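Local coordinates for aclacinomycin-N/aclacinomycin-A oxidase (Streptomyces galilaeus, PDB 2IPI), which oxidises the terminal sugar of aclacinomycins in two successive oxygen-dependent steps, using a bicovalently attached FAD, to complete biosynthesis of these anthracycline antibiotics, at residues Q41-R53 against R85-D97. Numbering follows the deposited sequence.
Sequences QDLVTRGFNGRFR and RSGGHCFEGFVDD. With FAD (flavin-adenine dinucleotide), chain F.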
# COMPACT_ATOMS: atom_id res chain seq x y z
N GLN A 41 -0.27 -21.10 -17.75
CA GLN A 41 -0.16 -19.73 -18.22
C GLN A 41 -1.02 -18.76 -17.42
O GLN A 41 -0.59 -17.66 -17.11
CB GLN A 41 -0.61 -19.68 -19.70
CG GLN A 41 0.47 -19.10 -20.60
CD GLN A 41 1.86 -19.62 -20.25
OE1 GLN A 41 2.04 -20.83 -20.25
NE2 GLN A 41 2.75 -18.68 -19.96
N ASP A 42 -2.23 -19.23 -17.12
CA ASP A 42 -3.12 -18.32 -16.39
C ASP A 42 -2.52 -17.98 -15.04
O ASP A 42 -2.59 -16.86 -14.53
CB ASP A 42 -4.49 -18.97 -16.26
CG ASP A 42 -5.40 -18.59 -17.41
OD1 ASP A 42 -5.55 -17.37 -17.68
OD2 ASP A 42 -5.96 -19.49 -18.07
N LEU A 43 -1.89 -18.99 -14.42
CA LEU A 43 -1.45 -18.76 -13.02
C LEU A 43 -0.16 -17.96 -12.94
O LEU A 43 0.11 -17.10 -12.10
CB LEU A 43 -1.28 -20.11 -12.32
CG LEU A 43 -2.55 -20.74 -11.73
CD1 LEU A 43 -3.77 -20.12 -12.37
CD2 LEU A 43 -2.51 -22.24 -11.91
N VAL A 44 0.72 -18.28 -13.89
CA VAL A 44 2.02 -17.63 -13.93
C VAL A 44 1.95 -16.18 -14.41
O VAL A 44 2.92 -15.43 -14.23
CB VAL A 44 2.96 -18.44 -14.85
CG1 VAL A 44 2.39 -18.60 -16.25
CG2 VAL A 44 4.31 -17.76 -14.90
N THR A 45 0.81 -15.78 -14.98
CA THR A 45 0.72 -14.41 -15.51
C THR A 45 -0.32 -13.60 -14.76
O THR A 45 -0.99 -12.70 -15.28
CB THR A 45 0.42 -14.43 -17.02
OG1 THR A 45 -0.88 -14.99 -17.23
CG2 THR A 45 1.38 -15.35 -17.76
N ARG A 46 -0.50 -13.87 -13.47
CA ARG A 46 -1.52 -13.22 -12.65
C ARG A 46 -1.04 -11.88 -12.10
O ARG A 46 -1.83 -11.02 -11.66
CB ARG A 46 -1.90 -14.13 -11.49
CG ARG A 46 -3.04 -15.08 -11.79
CD ARG A 46 -3.75 -15.47 -10.49
NE ARG A 46 -4.30 -14.28 -9.84
CZ ARG A 46 -4.19 -13.97 -8.56
NH1 ARG A 46 -4.74 -12.86 -8.10
NH2 ARG A 46 -3.52 -14.77 -7.73
N GLY A 47 0.29 -11.73 -12.14
CA GLY A 47 0.89 -10.52 -11.66
C GLY A 47 0.29 -9.29 -12.32
O GLY A 47 -0.21 -9.35 -13.45
N PHE A 48 0.35 -8.18 -11.60
CA PHE A 48 -0.26 -6.96 -12.13
C PHE A 48 0.67 -6.28 -13.13
O PHE A 48 0.19 -5.64 -14.07
CB PHE A 48 -0.57 -6.04 -10.95
CG PHE A 48 -1.10 -4.69 -11.42
CD1 PHE A 48 -0.50 -3.52 -10.99
CD2 PHE A 48 -2.18 -4.66 -12.28
CE1 PHE A 48 -0.98 -2.29 -11.42
CE2 PHE A 48 -2.67 -3.43 -12.70
CZ PHE A 48 -2.06 -2.27 -12.27
N ASN A 49 1.97 -6.45 -12.88
CA ASN A 49 3.06 -5.78 -13.60
C ASN A 49 3.64 -6.68 -14.67
O ASN A 49 4.31 -7.67 -14.36
CB ASN A 49 4.14 -5.35 -12.60
CG ASN A 49 5.10 -4.30 -13.11
OD1 ASN A 49 5.63 -3.54 -12.28
ND2 ASN A 49 5.37 -4.23 -14.41
N GLY A 50 3.36 -6.36 -15.92
CA GLY A 50 3.68 -7.14 -17.09
C GLY A 50 5.15 -7.38 -17.32
O GLY A 50 5.50 -8.29 -18.10
N ARG A 51 5.99 -6.59 -16.68
CA ARG A 51 7.44 -6.65 -16.71
C ARG A 51 7.97 -7.98 -16.18
O ARG A 51 9.00 -8.45 -16.66
CB ARG A 51 8.09 -5.54 -15.88
CG ARG A 51 8.09 -4.18 -16.55
CD ARG A 51 8.64 -3.08 -15.70
NE ARG A 51 10.07 -3.22 -15.36
CZ ARG A 51 10.55 -2.84 -14.19
NH1 ARG A 51 9.76 -2.30 -13.26
NH2 ARG A 51 11.84 -2.96 -13.88
N PHE A 52 7.30 -8.58 -15.20
CA PHE A 52 7.84 -9.80 -14.59
C PHE A 52 6.86 -10.96 -14.69
O PHE A 52 5.71 -10.87 -14.25
CB PHE A 52 8.21 -9.58 -13.13
CG PHE A 52 8.83 -8.25 -12.75
CD1 PHE A 52 8.01 -7.19 -12.42
CD2 PHE A 52 10.20 -8.06 -12.70
CE1 PHE A 52 8.54 -5.97 -12.05
CE2 PHE A 52 10.74 -6.84 -12.35
CZ PHE A 52 9.91 -5.79 -12.03
N ARG A 53 7.34 -12.06 -15.27
CA ARG A 53 6.52 -13.26 -15.48
C ARG A 53 7.24 -14.51 -14.99
O ARG A 53 8.38 -14.77 -15.36
CB ARG A 53 6.11 -13.33 -16.96
CG ARG A 53 5.19 -12.14 -17.30
CD ARG A 53 3.75 -12.48 -16.98
NE ARG A 53 2.76 -11.49 -17.34
CZ ARG A 53 2.00 -10.72 -16.58
NH1 ARG A 53 2.07 -10.76 -15.25
NH2 ARG A 53 1.14 -9.85 -17.12
N ARG A 85 1.31 -15.83 -3.77
CA ARG A 85 0.50 -14.84 -4.47
C ARG A 85 -0.90 -14.83 -3.85
O ARG A 85 -1.51 -15.89 -3.75
CB ARG A 85 0.45 -15.17 -5.96
CG ARG A 85 -0.71 -14.55 -6.71
CD ARG A 85 -0.48 -14.46 -8.21
NE ARG A 85 0.65 -13.62 -8.54
CZ ARG A 85 1.64 -13.80 -9.38
NH1 ARG A 85 1.76 -14.88 -10.14
NH2 ARG A 85 2.56 -12.84 -9.48
N SER A 86 -1.41 -13.68 -3.47
CA SER A 86 -2.80 -13.53 -3.07
C SER A 86 -3.52 -12.69 -4.13
O SER A 86 -4.36 -13.21 -4.88
CB SER A 86 -2.91 -12.88 -1.69
OG SER A 86 -2.47 -13.76 -0.66
N GLY A 87 -3.11 -11.43 -4.15
CA GLY A 87 -3.64 -10.40 -5.04
C GLY A 87 -2.86 -10.11 -6.29
O GLY A 87 -3.43 -9.56 -7.24
N GLY A 88 -1.56 -10.41 -6.34
CA GLY A 88 -0.76 -10.15 -7.53
C GLY A 88 -0.48 -8.69 -7.79
O GLY A 88 -0.16 -8.34 -8.94
N HIS A 89 -0.56 -7.79 -6.81
CA HIS A 89 -0.29 -6.38 -7.15
C HIS A 89 1.13 -5.93 -6.82
O HIS A 89 1.44 -4.74 -7.00
CB HIS A 89 -1.30 -5.42 -6.50
CG HIS A 89 -2.52 -5.23 -7.37
ND1 HIS A 89 -2.76 -4.13 -8.18
CD2 HIS A 89 -3.58 -6.06 -7.54
CE1 HIS A 89 -3.91 -4.29 -8.80
NE2 HIS A 89 -4.42 -5.46 -8.43
N CYS A 90 2.00 -6.83 -6.39
CA CYS A 90 3.39 -6.52 -6.12
C CYS A 90 4.07 -5.65 -7.17
O CYS A 90 4.32 -6.11 -8.29
CB CYS A 90 4.19 -7.83 -6.00
SG CYS A 90 5.67 -7.60 -4.96
N PHE A 91 4.37 -4.39 -6.85
CA PHE A 91 4.92 -3.49 -7.89
C PHE A 91 6.23 -3.99 -8.47
O PHE A 91 6.59 -3.67 -9.61
CB PHE A 91 5.14 -2.08 -7.33
CG PHE A 91 3.85 -1.30 -7.13
CD1 PHE A 91 3.61 -0.63 -5.94
CD2 PHE A 91 2.93 -1.25 -8.16
CE1 PHE A 91 2.44 0.09 -5.77
CE2 PHE A 91 1.74 -0.56 -7.99
CZ PHE A 91 1.52 0.11 -6.80
N GLU A 92 7.00 -4.77 -7.70
CA GLU A 92 8.31 -5.23 -8.16
C GLU A 92 8.29 -6.67 -8.63
O GLU A 92 9.29 -7.29 -8.97
CB GLU A 92 9.34 -5.01 -7.05
CG GLU A 92 9.78 -3.56 -6.94
CD GLU A 92 10.87 -3.24 -7.97
OE1 GLU A 92 11.68 -2.34 -7.69
OE2 GLU A 92 10.87 -3.88 -9.03
N GLY A 93 7.08 -7.27 -8.67
CA GLY A 93 6.92 -8.59 -9.23
C GLY A 93 7.84 -9.66 -8.66
O GLY A 93 8.23 -10.57 -9.38
N PHE A 94 8.17 -9.52 -7.40
CA PHE A 94 8.97 -10.43 -6.59
C PHE A 94 8.53 -11.89 -6.73
O PHE A 94 9.39 -12.77 -6.79
CB PHE A 94 8.88 -10.02 -5.13
CG PHE A 94 9.57 -8.75 -4.73
CD1 PHE A 94 9.19 -8.07 -3.59
CD2 PHE A 94 10.64 -8.23 -5.45
CE1 PHE A 94 9.83 -6.91 -3.18
CE2 PHE A 94 11.28 -7.08 -5.07
CZ PHE A 94 10.89 -6.41 -3.93
N VAL A 95 7.23 -12.15 -6.74
CA VAL A 95 6.68 -13.50 -6.81
C VAL A 95 7.06 -14.19 -8.11
O VAL A 95 7.23 -15.41 -8.16
CB VAL A 95 5.14 -13.46 -6.61
CG1 VAL A 95 4.49 -14.80 -6.93
CG2 VAL A 95 4.84 -13.00 -5.20
N ASP A 96 7.19 -13.42 -9.17
CA ASP A 96 7.53 -13.86 -10.51
C ASP A 96 9.04 -13.85 -10.80
O ASP A 96 9.38 -13.93 -11.98
CB ASP A 96 6.86 -12.94 -11.55
CG ASP A 96 5.34 -12.99 -11.54
OD1 ASP A 96 4.83 -14.09 -11.84
OD2 ASP A 96 4.68 -11.98 -11.22
N ASP A 97 9.88 -13.77 -9.79
CA ASP A 97 11.34 -13.83 -9.95
C ASP A 97 11.75 -15.18 -10.51
O ASP A 97 11.19 -16.21 -10.16
CB ASP A 97 12.03 -13.54 -8.63
CG ASP A 97 13.55 -13.45 -8.74
OD1 ASP A 97 14.24 -14.48 -8.88
OD2 ASP A 97 14.10 -12.33 -8.70
PA FAD F . 0.83 -10.00 -4.10
O1A FAD F . 1.72 -9.86 -5.19
O2A FAD F . 0.13 -11.28 -4.14
O5B FAD F . 1.58 -9.83 -2.73
C5B FAD F . 2.43 -8.78 -2.48
C4B FAD F . 3.46 -9.18 -1.42
O4B FAD F . 2.80 -9.82 -0.36
C3B FAD F . 4.45 -10.23 -1.96
O3B FAD F . 5.65 -10.16 -1.28
C2B FAD F . 3.77 -11.55 -1.61
O2B FAD F . 4.62 -12.65 -1.52
C1B FAD F . 3.13 -11.16 -0.30
N9A FAD F . 2.00 -12.03 0.09
C8A FAD F . 0.92 -12.32 -0.65
N7A FAD F . 0.10 -13.11 0.03
C5A FAD F . 0.68 -13.36 1.20
C6A FAD F . 0.29 -14.11 2.31
N6A FAD F . -0.86 -14.67 2.29
N1A FAD F . 1.07 -14.15 3.37
C2A FAD F . 2.19 -13.47 3.37
N3A FAD F . 2.58 -12.73 2.35
C4A FAD F . 1.86 -12.68 1.27
N1 FAD F . -1.45 0.15 -1.21
C2 FAD F . -1.91 0.99 -0.22
O2 FAD F . -1.47 1.02 0.85
N3 FAD F . -2.95 1.82 -0.52
C4 FAD F . -3.54 1.85 -1.77
O4 FAD F . -4.50 2.53 -1.95
C4X FAD F . -3.07 0.98 -2.76
N5 FAD F . -3.59 0.97 -4.02
C5X FAD F . -3.19 0.08 -4.96
C6 FAD F . -3.81 0.03 -6.21
C7 FAD F . -3.34 -0.83 -7.16
C7M FAD F . -4.12 -0.91 -8.44
C8 FAD F . -2.32 -1.74 -6.87
C8M FAD F . -2.05 -2.88 -7.82
C9 FAD F . -1.75 -1.67 -5.62
C9A FAD F . -2.13 -0.76 -4.66
N10 FAD F . -1.52 -0.71 -3.42
C10 FAD F . -2.02 0.12 -2.46
C1' FAD F . -0.10 -1.14 -3.23
C2' FAD F . 0.10 -2.61 -2.84
O2' FAD F . 0.59 -3.48 -3.81
C3' FAD F . -1.09 -3.25 -2.18
O3' FAD F . -1.52 -2.53 -1.06
C4' FAD F . -0.66 -4.73 -1.95
O4' FAD F . 0.70 -4.94 -1.91
C5' FAD F . -1.17 -5.81 -2.87
O5' FAD F . -0.88 -7.06 -2.36
P FAD F . -1.33 -8.28 -3.23
O1P FAD F . -1.78 -9.35 -2.40
O2P FAD F . -2.29 -7.83 -4.13
O3P FAD F . -0.11 -8.72 -4.13
O HOH W 1 2.36 -7.35 -10.11
O HOH W 2 4.20 -9.59 -12.31
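Phe48 swings its ring away from its own N (chi1 175°) and lays it on the imidazole of His89, where a chi2 of -102° turns ND1 toward the flavin. Residues 86-90 form the pyrophosphate-binding loop of the PCMH-type FAD domain: the backbone N atoms of Ser86 to Cys90 all donate to FAD phosphate oxygens, and His89 ND1 is bonded covalently to FAD C8M at 1.5 Å. The rings of Phe48 and His89 form an offset stack, centroids 4.5 Å apart, and Phe48 CD1 also touches the linking methylene, FAD C8M. With ND1 bonded to the flavin, NE2 hydrogen-bonded to Gln151 and Phe48 over one face, the imidazole has little freedom to rotate.

Arg46 and Arg85 run past each other with guanidinium planes nearly perpendicular. Arg46 NH1 donates to Ser86 O at 3.3 Å, while its NH2 reaches Asp105 in a salt bridge. The Arg85 guanidinium lies with one face against Gly47 N and the other against Val95 CG1; its NH2 meets Asp96 OD2 at 2.9 Å from above the carboxylate plane. Farther along, Phe52 covers the Cys90-Gly93 turn, with Glu92 O 3.3 Å above the centre of its ring.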